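Local coordinates for protein V-type ATP synthase alpha chain (PDB 5BN3) that belongs to the alpha/beta ATP synthase family as the A subunit of an archaeal rotary complex, with ADP and magnesium ions bound in the model, at residues K121-I132 with R143-I154. Residues are numbered along the deposited sequence; the frame is centred on the assembly and turned at random.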
ATOM      1  N   LYS A 121     -52.243 -41.009  12.903  1.00 63.13           N
ATOM      2  CA  LYS A 121     -52.847 -42.126  13.613  1.00 56.79           C
ATOM      3  C   LYS A 121     -51.969 -43.362  13.511  1.00 58.37           C
ATOM      4  O   LYS A 121     -51.089 -43.441  12.655  1.00 58.64           O
ATOM      5  CB  LYS A 121     -54.234 -42.437  13.048  1.00 75.98           C
ATOM      6  CG  LYS A 121     -55.248 -41.325  13.236  1.00 91.79           C
ATOM      7  CD  LYS A 121     -56.592 -41.705  12.636  1.00100.92           C
ATOM      8  CE  LYS A 121     -57.638 -40.628  12.877  1.00107.14           C
ATOM      9  NZ  LYS A 121     -58.947 -41.012  12.280  1.00103.96           N
ATOM     10  N   LYS A 122     -52.212 -44.319  14.399  1.00 58.92           N
ATOM     11  CA  LYS A 122     -51.558 -45.616  14.339  1.00 64.54           C
ATOM     12  C   LYS A 122     -51.886 -46.266  12.998  1.00 62.38           C
ATOM     13  O   LYS A 122     -53.027 -46.207  12.538  1.00 61.86           O
ATOM     14  CB  LYS A 122     -52.063 -46.488  15.491  1.00 64.62           C
ATOM     15  CG  LYS A 122     -51.375 -47.831  15.650  1.00 77.15           C
ATOM     16  CD  LYS A 122     -51.994 -48.586  16.819  1.00 81.70           C
ATOM     17  CE  LYS A 122     -51.545 -50.033  16.860  1.00 84.30           C
ATOM     18  NZ  LYS A 122     -52.354 -50.825  17.829  1.00 96.59           N
ATOM     19  N   GLY A 123     -50.884 -46.859  12.356  1.00 55.22           N
ATOM     20  CA  GLY A 123     -51.092 -47.495  11.068  1.00 65.32           C
ATOM     21  C   GLY A 123     -50.836 -46.575   9.889  1.00 69.71           C
ATOM     22  O   GLY A 123     -50.750 -47.031   8.749  1.00 70.10           O
ATOM     23  N   ASP A 124     -50.729 -45.276  10.154  1.00 66.68           N
ATOM     24  CA  ASP A 124     -50.375 -44.322   9.110  1.00 63.12           C
ATOM     25  C   ASP A 124     -48.939 -44.561   8.658  1.00 57.82           C
ATOM     26  O   ASP A 124     -48.083 -44.941   9.460  1.00 59.42           O
ATOM     27  CB  ASP A 124     -50.522 -42.884   9.617  1.00 65.71           C
ATOM     28  CG  ASP A 124     -51.966 -42.420   9.658  1.00 84.57           C
ATOM     29  OD1 ASP A 124     -52.874 -43.260   9.479  1.00 83.94           O
ATOM     30  OD2 ASP A 124     -52.191 -41.211   9.877  1.00 69.58           O
ATOM     31  N   THR A 125     -48.681 -44.351   7.371  1.00 56.49           N
ATOM     32  CA  THR A 125     -47.318 -44.411   6.858  1.00 66.08           C
ATOM     33  C   THR A 125     -46.713 -43.012   6.929  1.00 61.28           C
ATOM     34  O   THR A 125     -47.383 -42.023   6.621  1.00 59.38           O
ATOM     35  CB  THR A 125     -47.274 -44.939   5.411  1.00 66.02           C
ATOM     36  OG1 THR A 125     -48.046 -46.143   5.317  1.00 85.87           O
ATOM     37  CG2 THR A 125     -45.842 -45.235   4.992  1.00 78.44           C
ATOM     38  N   ILE A 126     -45.456 -42.927   7.353  1.00 58.99           N
ATOM     39  CA  ILE A 126     -44.799 -41.636   7.527  1.00 55.52           C
ATOM     40  C   ILE A 126     -43.487 -41.586   6.743  1.00 56.34           C
ATOM     41  O   ILE A 126     -42.805 -42.603   6.599  1.00 50.61           O
ATOM     42  CB  ILE A 126     -44.575 -41.321   9.037  1.00 57.97           C
ATOM     43  CG1 ILE A 126     -44.562 -39.812   9.289  1.00 67.62           C
ATOM     44  CG2 ILE A 126     -43.312 -41.987   9.578  1.00 59.98           C
ATOM     45  CD1 ILE A 126     -44.431 -39.446  10.751  1.00 72.52           C
ATOM     46  N   LYS A 127     -43.155 -40.415   6.204  1.00 56.08           N
ATOM     47  CA  LYS A 127     -41.874 -40.225   5.524  1.00 50.59           C
ATOM     48  C   LYS A 127     -41.100 -39.064   6.145  1.00 54.75           C
ATOM     49  O   LYS A 127     -41.648 -38.308   6.946  1.00 46.05           O
ATOM     50  CB  LYS A 127     -42.060 -40.024   4.012  1.00 66.56           C
ATOM     51  CG  LYS A 127     -43.056 -38.941   3.629  1.00 75.93           C
ATOM     52  CD  LYS A 127     -43.374 -38.961   2.135  1.00 84.41           C
ATOM     53  CE  LYS A 127     -42.527 -37.962   1.357  1.00 83.91           C
ATOM     54  NZ  LYS A 127     -42.849 -37.979  -0.099  1.00 76.12           N
ATOM     55  N   GLY A 128     -39.825 -38.941   5.785  1.00 45.92           N
ATOM     56  CA  GLY A 128     -38.951 -37.939   6.374  1.00 43.27           C
ATOM     57  C   GLY A 128     -39.484 -36.521   6.296  1.00 39.39           C
ATOM     58  O   GLY A 128     -39.976 -36.087   5.252  1.00 38.32           O
ATOM     59  N   GLY A 129     -39.399 -35.800   7.408  1.00 49.63           N
ATOM     60  CA  GLY A 129     -39.824 -34.414   7.443  1.00 44.65           C
ATOM     61  C   GLY A 129     -41.303 -34.205   7.717  1.00 49.88           C
ATOM     62  O   GLY A 129     -41.755 -33.062   7.823  1.00 47.02           O
ATOM     63  N   ASP A 130     -42.059 -35.295   7.830  1.00 48.17           N
ATOM     64  CA  ASP A 130     -43.493 -35.199   8.097  1.00 47.31           C
ATOM     65  C   ASP A 130     -43.784 -34.659   9.497  1.00 32.64           C
ATOM     66  O   ASP A 130     -43.043 -34.929  10.443  1.00 38.18           O
ATOM     67  CB  ASP A 130     -44.175 -36.560   7.926  1.00 52.83           C
ATOM     68  CG  ASP A 130     -44.378 -36.941   6.471  1.00 65.21           C
ATOM     69  OD1 ASP A 130     -44.339 -36.044   5.603  1.00 66.78           O
ATOM     70  OD2 ASP A 130     -44.590 -38.142   6.200  1.00 70.59           O
ATOM     71  N   ILE A 131     -44.868 -33.898   9.621  1.00 40.54           N
ATOM     72  CA  ILE A 131     -45.322 -33.417  10.919  1.00 40.22           C
ATOM     73  C   ILE A 131     -46.103 -34.520  11.634  1.00 49.45           C
ATOM     74  O   ILE A 131     -47.203 -34.883  11.214  1.00 47.19           O
ATOM     75  CB  ILE A 131     -46.215 -32.166  10.772  1.00 40.58           C
ATOM     76  CG1 ILE A 131     -45.437 -31.036  10.092  1.00 38.31           C
ATOM     77  CG2 ILE A 131     -46.727 -31.712  12.126  1.00 38.14           C
ATOM     78  CD1 ILE A 131     -46.278 -29.815   9.782  1.00 44.91           C
ATOM     79  N   ILE A 132     -45.529 -35.054  12.708  1.00 44.54           N
ATOM     80  CA  ILE A 132     -46.147 -36.153  13.442  1.00 45.47           C
ATOM     81  C   ILE A 132     -47.085 -35.632  14.532  1.00 51.52           C
ATOM     82  O   ILE A 132     -47.954 -36.359  15.020  1.00 45.02           O
ATOM     83  CB  ILE A 132     -45.078 -37.105  14.035  1.00 56.67           C
ATOM     84  CG1 ILE A 132     -45.696 -38.450  14.422  1.00 62.64           C
ATOM     85  CG2 ILE A 132     -44.363 -36.461  15.218  1.00 44.48           C
ATOM     86  CD1 ILE A 132     -44.679 -39.491  14.816  1.00 57.53           C
ATOM     87  N   ARG A 143     -44.030 -27.526  15.521  1.00 37.69           N
ATOM     88  CA  ARG A 143     -44.369 -28.715  14.757  1.00 38.42           C
ATOM     89  C   ARG A 143     -43.273 -29.766  14.857  1.00 46.12           C
ATOM     90  O   ARG A 143     -42.130 -29.536  14.459  1.00 41.52           O
ATOM     91  CB  ARG A 143     -44.662 -28.339  13.302  1.00 35.14           C
ATOM     92  CG  ARG A 143     -45.942 -27.521  13.166  1.00 39.38           C
ATOM     93  CD  ARG A 143     -46.014 -26.746  11.865  1.00 39.92           C
ATOM     94  NE  ARG A 143     -47.170 -25.849  11.847  1.00 38.77           N
ATOM     95  CZ  ARG A 143     -47.374 -24.900  10.938  1.00 53.51           C
ATOM     96  NH1 ARG A 143     -46.499 -24.710   9.961  1.00 46.74           N
ATOM     97  NH2 ARG A 143     -48.453 -24.136  11.010  1.00 52.52           N
ATOM     98  N   ILE A 144     -43.630 -30.917  15.418  1.00 36.16           N
ATOM     99  CA  ILE A 144     -42.680 -32.008  15.578  1.00 34.83           C
ATOM    100  C   ILE A 144     -42.515 -32.724  14.245  1.00 40.14           C
ATOM    101  O   ILE A 144     -43.371 -33.511  13.840  1.00 46.10           O
ATOM    102  CB  ILE A 144     -43.133 -32.999  16.668  1.00 38.69           C
ATOM    103  CG1 ILE A 144     -43.511 -32.239  17.943  1.00 33.63           C
ATOM    104  CG2 ILE A 144     -42.041 -34.024  16.951  1.00 34.42           C
ATOM    105  CD1 ILE A 144     -42.390 -31.370  18.505  1.00 36.95           C
ATOM    106  N   ILE A 145     -41.420 -32.427  13.555  1.00 43.60           N
ATOM    107  CA  ILE A 145     -41.130 -33.059  12.277  1.00 39.63           C
ATOM    108  C   ILE A 145     -40.138 -34.197  12.478  1.00 43.18           C
ATOM    109  O   ILE A 145     -39.100 -34.024  13.119  1.00 49.96           O
ATOM    110  CB  ILE A 145     -40.595 -32.044  11.241  1.00 42.06           C
ATOM    111  CG1 ILE A 145     -39.449 -31.219  11.831  1.00 39.83           C
ATOM    112  CG2 ILE A 145     -41.715 -31.117  10.779  1.00 39.16           C
ATOM    113  CD1 ILE A 145     -38.788 -30.298  10.824  1.00 36.34           C
ATOM    114  N   VAL A 146     -40.477 -35.366  11.944  1.00 43.54           N
ATOM    115  CA  VAL A 146     -39.608 -36.528  12.050  1.00 45.41           C
ATOM    116  C   VAL A 146     -38.348 -36.287  11.229  1.00 45.99           C
ATOM    117  O   VAL A 146     -38.390 -35.554  10.238  1.00 43.82           O
ATOM    118  CB  VAL A 146     -40.329 -37.811  11.583  1.00 58.47           C
ATOM    119  CG1 VAL A 146     -41.561 -38.063  12.430  1.00 57.52           C
ATOM    120  CG2 VAL A 146     -40.718 -37.708  10.123  1.00 52.69           C
ATOM    121  N   PRO A 147     -37.217 -36.878  11.652  1.00 47.76           N
ATOM    122  CA  PRO A 147     -35.952 -36.683  10.932  1.00 52.37           C
ATOM    123  C   PRO A 147     -36.077 -37.059   9.459  1.00 51.08           C
ATOM    124  O   PRO A 147     -36.876 -37.938   9.129  1.00 44.37           O
ATOM    125  CB  PRO A 147     -35.000 -37.653  11.633  1.00 57.39           C
ATOM    126  CG  PRO A 147     -35.556 -37.795  13.009  1.00 45.35           C
ATOM    127  CD  PRO A 147     -37.048 -37.720  12.851  1.00 46.61           C
ATOM    128  N   PRO A 148     -35.307 -36.392   8.583  1.00 44.91           N
ATOM    129  CA  PRO A 148     -35.356 -36.659   7.140  1.00 50.87           C
ATOM    130  C   PRO A 148     -35.119 -38.126   6.775  1.00 46.45           C
ATOM    131  O   PRO A 148     -35.593 -38.569   5.727  1.00 48.49           O
ATOM    132  CB  PRO A 148     -34.219 -35.793   6.590  1.00 49.85           C
ATOM    133  CG  PRO A 148     -34.135 -34.650   7.542  1.00 46.09           C
ATOM    134  CD  PRO A 148     -34.451 -35.234   8.899  1.00 46.33           C
ATOM    135  N   ASN A 149     -34.411 -38.866   7.625  1.00 55.17           N
ATOM    136  CA  ASN A 149     -34.083 -40.258   7.317  1.00 54.69           C
ATOM    137  C   ASN A 149     -35.063 -41.317   7.835  1.00 61.91           C
ATOM    138  O   ASN A 149     -34.906 -42.500   7.530  1.00 61.90           O
ATOM    139  CB  ASN A 149     -32.645 -40.599   7.742  1.00 58.53           C
ATOM    140  CG  ASN A 149     -32.450 -40.599   9.255  1.00 67.28           C
ATOM    141  OD1 ASN A 149     -33.399 -40.452  10.025  1.00 72.40           O
ATOM    142  ND2 ASN A 149     -31.205 -40.783   9.682  1.00 83.93           N
ATOM    143  N   VAL A 150     -36.064 -40.911   8.613  1.00 53.94           N
ATOM    144  CA  VAL A 150     -37.043 -41.885   9.098  1.00 52.28           C
ATOM    145  C   VAL A 150     -38.249 -42.007   8.165  1.00 61.61           C
ATOM    146  O   VAL A 150     -38.715 -41.024   7.581  1.00 55.29           O
ATOM    147  CB  VAL A 150     -37.482 -41.638  10.570  1.00 60.23           C
ATOM    148  CG1 VAL A 150     -36.353 -41.012  11.369  1.00 59.49           C
ATOM    149  CG2 VAL A 150     -38.722 -40.778  10.637  1.00 71.79           C
ATOM    150  N   GLU A 151     -38.736 -43.235   8.026  1.00 61.66           N
ATOM    151  CA  GLU A 151     -39.807 -43.552   7.094  1.00 65.57           C
ATOM    152  C   GLU A 151     -40.421 -44.881   7.509  1.00 62.09           C
ATOM    153  O   GLU A 151     -39.738 -45.735   8.078  1.00 63.14           O
ATOM    154  CB  GLU A 151     -39.248 -43.649   5.669  1.00 64.76           C
ATOM    155  CG  GLU A 151     -40.287 -43.882   4.578  1.00 80.64           C
ATOM    156  CD  GLU A 151     -39.656 -44.152   3.222  1.00101.16           C
ATOM    157  OE1 GLU A 151     -38.441 -44.442   3.176  1.00103.23           O
ATOM    158  OE2 GLU A 151     -40.374 -44.075   2.201  1.00106.23           O
ATOM    159  N   GLY A 152     -41.710 -45.057   7.241  1.00 48.72           N
ATOM    160  CA  GLY A 152     -42.364 -46.315   7.548  1.00 65.00           C
ATOM    161  C   GLY A 152     -43.725 -46.147   8.186  1.00 60.96           C
ATOM    162  O   GLY A 152     -44.313 -45.065   8.155  1.00 64.65           O
ATOM    163  N   LYS A 153     -44.226 -47.229   8.771  1.00 66.47           N
ATOM    164  CA  LYS A 153     -45.554 -47.224   9.361  1.00 56.17           C
ATOM    165  C   LYS A 153     -45.508 -46.906  10.848  1.00 46.94           C
ATOM    166  O   LYS A 153     -44.618 -47.361  11.570  1.00 43.50           O
ATOM    167  CB  LYS A 153     -46.247 -48.566   9.125  1.00 66.61           C
ATOM    168  CG  LYS A 153     -47.685 -48.429   8.665  1.00 80.22           C
ATOM    169  CD  LYS A 153     -48.145 -49.665   7.913  1.00 98.49           C
ATOM    170  CE  LYS A 153     -49.395 -49.368   7.106  1.00101.02           C
ATOM    171  NZ  LYS A 153     -49.846 -50.542   6.316  1.00103.10           N
ATOM    172  N   ILE A 154     -46.472 -46.111  11.295  1.00 49.73           N
ATOM    173  CA  ILE A 154     -46.594 -45.783  12.707  1.00 56.09           C
ATOM    174  C   ILE A 154     -47.178 -46.970  13.459  1.00 60.52           C
ATOM    175  O   ILE A 154     -48.371 -47.261  13.357  1.00 49.24           O
ATOM    176  CB  ILE A 154     -47.472 -44.541  12.905  1.00 53.56           C
ATOM    177  CG1 ILE A 154     -46.821 -43.349  12.204  1.00 59.46           C
ATOM    178  CG2 ILE A 154     -47.659 -44.249  14.382  1.00 54.17           C
ATOM    179  CD1 ILE A 154     -47.663 -42.118  12.198  1.00 56.88           C
TER
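Ile126 and Val146 meet tip to tip between the two segments, CD1 of the isoleucine 3.6 Å from CG1 of the valine. Ile126 gets there because its CG1 branch lies opposite the backbone N (chi1 -152°), which leaves CG2 against the carbonyl O of Gly152. The same CG1 of Val146 takes Ile132 at about a right angle, CB of Ile132 4.0 Å away, while CG2 of Val146 sits against the carbonyl O of Lys127. Ile132 then crosses Ile144 on a slant, CG2 to CG2 at 3.8 Å, and Phe116 touches both.

On the face of the 131-132/143-145 pairing away from Ile132 and Ile144, Ile131 lays CD1 on the aliphatic part of Arg143, 3.7 Å from its CD, and CG1 beside CG2 of Ile145. The guanidinium beyond is held by Glu141 and the carbonyl of Gln311. Ile154 runs its CG1 and CD1 along the turn 121-124, and its N-H gives a nearly straight bond to Asp124 O (2.7 Å, 172°).

Two type II turns, 121-124 and 127-130, are built alike: Lys127 N bonds to Asp130 OD2 at 2.7 Å, and Lys121 N to Asp124 OD2 at 3.0 Å, the latter much further above the carboxylate plane. Gly128 CA makes CA-H...O contacts to Pro147 O and Pro148 O, where the segments come closest, Gly128 CA to Pro148 CA at 3.9 Å.

Two antiparallel pairings, 125-126 with 152-154 and 131-132 with 143-145, lie in different sheets with Ile126, Ile132, Ile144 and Val146 between them, as expected of the barrel-sandwich domain of this subunit family.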